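Local coordinates for 450aa long hypothetical fmu protein (Pyrococcus horikoshii, PDB 2YXL), which probably methylates cytosine at carbon 5 in RNA, using S-adenosylmethionine as methyl donor, at residues A[14-22]-A[53-61]. Residues are numbered along the deposited sequence; the frame is centred on the assembly and turned at random.
Sequences GIRAIIEAI and LTMIFYDIM
Ile-22 and Phe-57 run alongside each other with their ends pointing opposite ways, bringing the isoleucine's CD1 to 3.7 Å from the ring's CD2. Chi1 of -66° sets CG1 of Ile-22 beside its backbone N, and chi2 then turns CD1 in among Phe-57, Ile-60 and Met-61; it lies 3.8 Å from CG2 of Ile-60 and 3.9 Å from CE of Met-61. A flexible methionine suits this place, because its bend at chi2 (-51°) turns SD and CE back toward that methyl; its CG lies above one face of the Phe-57 ring, offset toward the rim. The ring's edge faces Ala-21, whose O is 3.6 Å from CE2; the small alanine lets the flat ring lie close to the backbone. One turn earlier, Leu-53 reaches across with its forked end: CD2 meets CG1 of Ile-18 at 3.8 Å, while CD1 rests against Gly-14 and Ala-17, where little or no side chain stands in the way. Ile-56 is the looser neighbour, its CG2 4.2 Å from CG2 of Ile-18. The touching side chains are all buried and apolar, though several backbone carbonyl oxygens lie against them. Thr-54 and Tyr-58, by contrast, mark a partly exposed side, Tyr-58 hydrogen-bonded to Gln-32. Helices 12-24 and 47-75, whose local axes cross at -35°, thus pack through aliphatic, aromatic and methionine side chains in the all-helical N-terminal bundle, away from the sinefungin-binding Rossmann-like methyltransferase domain.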
ATOM      1  N   GLY A  14      17.996  18.174   3.343  1.00 35.95           N
ATOM      2  CA  GLY A  14      17.754  16.739   3.434  1.00 35.57           C
ATOM      3  C   GLY A  14      17.223  16.339   4.796  1.00 35.34           C
ATOM      4  O   GLY A  14      16.347  15.479   4.896  1.00 35.15           O
ATOM      5  N   ILE A  15      17.759  16.969   5.843  1.00 35.06           N
ATOM      6  CA  ILE A  15      17.319  16.728   7.218  1.00 34.78           C
ATOM      7  C   ILE A  15      15.873  17.177   7.405  1.00 34.70           C
ATOM      8  O   ILE A  15      15.073  16.469   8.010  1.00 34.78           O
ATOM      9  CB  ILE A  15      18.254  17.415   8.255  1.00 34.74           C
ATOM     10  CG1 ILE A  15      19.615  16.703   8.320  1.00 34.69           C
ATOM     11  CG2 ILE A  15      17.603  17.484   9.644  1.00 34.47           C
ATOM     12  CD1 ILE A  15      19.580  15.258   8.832  1.00 34.32           C
ATOM     13  N   ARG A  16      15.541  18.346   6.868  1.00 34.60           N
ATOM     14  CA  ARG A  16      14.179  18.866   6.944  1.00 34.46           C
ATOM     15  C   ARG A  16      13.228  18.024   6.102  1.00 34.46           C
ATOM     16  O   ARG A  16      12.033  17.944   6.396  1.00 34.59           O
ATOM     17  CB  ARG A  16      14.129  20.331   6.502  1.00 34.51           C
ATOM     18  CG  ARG A  16      14.904  21.291   7.401  1.00 34.35           C
ATOM     19  CD  ARG A  16      14.703  22.740   6.982  1.00 34.33           C
ATOM     20  NE  ARG A  16      15.375  23.033   5.718  1.00 34.71           N
ATOM     21  CZ  ARG A  16      16.540  23.662   5.607  1.00 34.18           C
ATOM     22  NH1 ARG A  16      17.186  24.095   6.686  1.00 33.35           N
ATOM     23  NH2 ARG A  16      17.060  23.861   4.405  1.00 34.33           N
ATOM     24  N   ALA A  17      13.777  17.383   5.071  1.00 34.36           N
ATOM     25  CA  ALA A  17      12.997  16.575   4.136  1.00 34.19           C
ATOM     26  C   ALA A  17      12.415  15.297   4.746  1.00 34.10           C
ATOM     27  O   ALA A  17      11.209  15.063   4.627  1.00 34.11           O
ATOM     28  CB  ALA A  17      13.820  16.257   2.883  1.00 34.24           C
ATOM     29  N   ILE A  18      13.246  14.472   5.389  1.00 34.00           N
ATOM     30  CA  ILE A  18      12.741  13.216   5.970  1.00 34.06           C
ATOM     31  C   ILE A  18      11.853  13.472   7.171  1.00 34.01           C
ATOM     32  O   ILE A  18      10.899  12.735   7.389  1.00 34.16           O
ATOM     33  CB  ILE A  18      13.835  12.195   6.415  1.00 34.04           C
ATOM     34  CG1 ILE A  18      15.244  12.755   6.278  1.00 34.22           C
ATOM     35  CG2 ILE A  18      13.628  10.836   5.729  1.00 33.82           C
ATOM     36  CD1 ILE A  18      15.727  13.420   7.532  1.00 34.60           C
ATOM     37  N   ILE A  19      12.177  14.500   7.954  1.00 34.00           N
ATOM     38  CA  ILE A  19      11.344  14.877   9.092  1.00 33.95           C
ATOM     39  C   ILE A  19       9.934  15.206   8.605  1.00 34.08           C
ATOM     40  O   ILE A  19       8.960  14.673   9.135  1.00 34.24           O
ATOM     41  CB  ILE A  19      11.940  16.052   9.915  1.00 34.02           C
ATOM     42  CG1 ILE A  19      13.249  15.619  10.586  1.00 33.82           C
ATOM     43  CG2 ILE A  19      10.930  16.542  10.970  1.00 33.53           C
ATOM     44  CD1 ILE A  19      14.048  16.754  11.202  1.00 33.78           C
ATOM     45  N   GLU A  20       9.835  16.058   7.584  1.00 34.07           N
ATOM     46  CA  GLU A  20       8.539  16.410   7.008  1.00 34.12           C
ATOM     47  C   GLU A  20       7.851  15.203   6.360  1.00 34.04           C
ATOM     48  O   GLU A  20       6.632  15.062   6.454  1.00 34.25           O
ATOM     49  CB  GLU A  20       8.658  17.592   6.034  1.00 34.14           C
ATOM     50  CG  GLU A  20       7.336  17.990   5.362  1.00 35.01           C
ATOM     51  CD  GLU A  20       7.045  19.491   5.390  1.00 36.25           C
ATOM     52  OE1 GLU A  20       5.852  19.857   5.293  1.00 36.90           O
ATOM     53  OE2 GLU A  20       7.986  20.304   5.512  1.00 36.48           O
ATOM     54  N   ALA A  21       8.630  14.327   5.728  1.00 33.72           N
ATOM     55  CA  ALA A  21       8.078  13.121   5.105  1.00 33.50           C
ATOM     56  C   ALA A  21       7.526  12.153   6.147  1.00 33.36           C
ATOM     57  O   ALA A  21       6.461  11.565   5.953  1.00 33.23           O
ATOM     58  CB  ALA A  21       9.126  12.433   4.231  1.00 33.35           C
ATOM     59  N   ILE A  22       8.260  11.997   7.246  1.00 33.26           N
ATOM     60  CA  ILE A  22       7.853  11.127   8.343  1.00 33.31           C
ATOM     61  C   ILE A  22       6.641  11.715   9.070  1.00 33.63           C
ATOM     62  O   ILE A  22       5.716  10.982   9.440  1.00 33.71           O
ATOM     63  CB  ILE A  22       9.036  10.842   9.314  1.00 33.17           C
ATOM     64  CG1 ILE A  22      10.133  10.021   8.613  1.00 33.13           C
ATOM     65  CG2 ILE A  22       8.574  10.137  10.581  1.00 32.89           C
ATOM     66  CD1 ILE A  22       9.688   8.666   8.047  1.00 32.40           C
ATOM     67  N   LEU A  53      17.606   9.320   1.242  1.00 37.27           N
ATOM     68  CA  LEU A  53      16.486   9.738   2.073  1.00 36.88           C
ATOM     69  C   LEU A  53      15.282   8.808   1.947  1.00 36.74           C
ATOM     70  O   LEU A  53      14.562   8.596   2.922  1.00 36.59           O
ATOM     71  CB  LEU A  53      16.086  11.182   1.768  1.00 36.79           C
ATOM     72  CG  LEU A  53      17.093  12.306   2.043  1.00 36.52           C
ATOM     73  CD1 LEU A  53      16.432  13.649   1.801  1.00 36.23           C
ATOM     74  CD2 LEU A  53      17.674  12.244   3.452  1.00 36.36           C
ATOM     75  N   THR A  54      15.079   8.253   0.750  1.00 36.54           N
ATOM     76  CA  THR A  54      14.028   7.259   0.505  1.00 36.34           C
ATOM     77  C   THR A  54      14.312   5.975   1.286  1.00 36.23           C
ATOM     78  O   THR A  54      13.412   5.401   1.902  1.00 36.18           O
ATOM     79  CB  THR A  54      13.874   6.956  -1.008  1.00 36.32           C
ATOM     80  OG1 THR A  54      13.438   8.139  -1.685  1.00 36.45           O
ATOM     81  CG2 THR A  54      12.861   5.842  -1.261  1.00 36.07           C
ATOM     82  N   MET A  55      15.569   5.540   1.257  1.00 36.09           N
ATOM     83  CA  MET A  55      16.015   4.379   2.022  1.00 35.96           C
ATOM     84  C   MET A  55      15.764   4.576   3.523  1.00 35.54           C
ATOM     85  O   MET A  55      15.253   3.676   4.191  1.00 35.57           O
ATOM     86  CB  MET A  55      17.495   4.090   1.724  1.00 36.17           C
ATOM     87  CG  MET A  55      18.102   2.909   2.482  1.00 37.08           C
ATOM     88  SD  MET A  55      18.642   3.336   4.156  1.00 39.85           S
ATOM     89  CE  MET A  55      20.116   4.313   3.824  1.00 39.15           C
ATOM     90  N   ILE A  56      16.116   5.754   4.039  1.00 35.04           N
ATOM     91  CA  ILE A  56      15.892   6.088   5.450  1.00 34.58           C
ATOM     92  C   ILE A  56      14.393   6.127   5.774  1.00 34.55           C
ATOM     93  O   ILE A  56      13.959   5.595   6.802  1.00 34.35           O
ATOM     94  CB  ILE A  56      16.591   7.422   5.846  1.00 34.60           C
ATOM     95  CG1 ILE A  56      18.119   7.265   5.771  1.00 34.38           C
ATOM     96  CG2 ILE A  56      16.163   7.881   7.249  1.00 34.21           C
ATOM     97  CD1 ILE A  56      18.899   8.557   5.958  1.00 34.20           C
ATOM     98  N   PHE A  57      13.618   6.737   4.880  1.00 34.45           N
ATOM     99  CA  PHE A  57      12.163   6.811   4.996  1.00 34.43           C
ATOM    100  C   PHE A  57      11.546   5.436   5.258  1.00 34.43           C
ATOM    101  O   PHE A  57      10.826   5.254   6.244  1.00 34.63           O
ATOM    102  CB  PHE A  57      11.564   7.450   3.735  1.00 34.47           C
ATOM    103  CG  PHE A  57      10.067   7.580   3.761  1.00 34.77           C
ATOM    104  CD1 PHE A  57       9.260   6.612   3.163  1.00 34.97           C
ATOM    105  CD2 PHE A  57       9.459   8.678   4.370  1.00 34.80           C
ATOM    106  CE1 PHE A  57       7.869   6.729   3.180  1.00 35.08           C
ATOM    107  CE2 PHE A  57       8.070   8.805   4.392  1.00 34.96           C
ATOM    108  CZ  PHE A  57       7.273   7.827   3.792  1.00 35.15           C
ATOM    109  N   TYR A  58      11.844   4.474   4.390  1.00 34.28           N
ATOM    110  CA  TYR A  58      11.311   3.119   4.534  1.00 34.32           C
ATOM    111  C   TYR A  58      11.910   2.341   5.704  1.00 34.14           C
ATOM    112  O   TYR A  58      11.259   1.455   6.253  1.00 34.29           O
ATOM    113  CB  TYR A  58      11.451   2.323   3.230  1.00 34.51           C
ATOM    114  CG  TYR A  58      10.498   2.771   2.145  1.00 34.61           C
ATOM    115  CD1 TYR A  58      10.977   3.276   0.937  1.00 34.33           C
ATOM    116  CD2 TYR A  58       9.112   2.703   2.331  1.00 34.58           C
ATOM    117  CE1 TYR A  58      10.107   3.692  -0.063  1.00 34.79           C
ATOM    118  CE2 TYR A  58       8.231   3.121   1.338  1.00 34.84           C
ATOM    119  CZ  TYR A  58       8.735   3.613   0.144  1.00 35.20           C
ATOM    120  OH  TYR A  58       7.875   4.026  -0.847  1.00 35.46           O
ATOM    121  N   ASP A  59      13.143   2.665   6.079  1.00 33.88           N
ATOM    122  CA  ASP A  59      13.763   2.061   7.252  1.00 33.71           C
ATOM    123  C   ASP A  59      13.016   2.473   8.525  1.00 33.73           C
ATOM    124  O   ASP A  59      12.803   1.649   9.418  1.00 33.83           O
ATOM    125  CB  ASP A  59      15.241   2.457   7.340  1.00 33.78           C
ATOM    126  CG  ASP A  59      16.038   1.549   8.258  1.00 33.69           C
ATOM    127  OD1 ASP A  59      16.031   0.321   8.047  1.00 34.11           O
ATOM    128  OD2 ASP A  59      16.693   2.066   9.183  1.00 34.22           O
ATOM    129  N   ILE A  60      12.614   3.743   8.597  1.00 33.48           N
ATOM    130  CA  ILE A  60      11.839   4.255   9.727  1.00 33.42           C
ATOM    131  C   ILE A  60      10.438   3.623   9.753  1.00 33.77           C
ATOM    132  O   ILE A  60       9.986   3.148  10.800  1.00 33.85           O
ATOM    133  CB  ILE A  60      11.740   5.811   9.722  1.00 33.36           C
ATOM    134  CG1 ILE A  60      13.127   6.443   9.907  1.00 33.16           C
ATOM    135  CG2 ILE A  60      10.782   6.298  10.812  1.00 32.87           C
ATOM    136  CD1 ILE A  60      13.214   7.912   9.537  1.00 32.86           C
ATOM    137  N   MET A  61       9.766   3.613   8.605  1.00 33.77           N
ATOM    138  CA  MET A  61       8.436   3.012   8.496  1.00 33.90           C
ATOM    139  C   MET A  61       8.458   1.547   8.925  1.00 33.83           C
ATOM    140  O   MET A  61       7.616   1.111   9.709  1.00 33.95           O
ATOM    141  CB  MET A  61       7.879   3.148   7.069  1.00 34.05           C
ATOM    142  CG  MET A  61       7.557   4.581   6.646  1.00 34.17           C
ATOM    143  SD  MET A  61       6.514   5.427   7.848  1.00 34.82           S
ATOM    144  CE  MET A  61       6.261   7.014   7.061  1.00 34.14           C
TER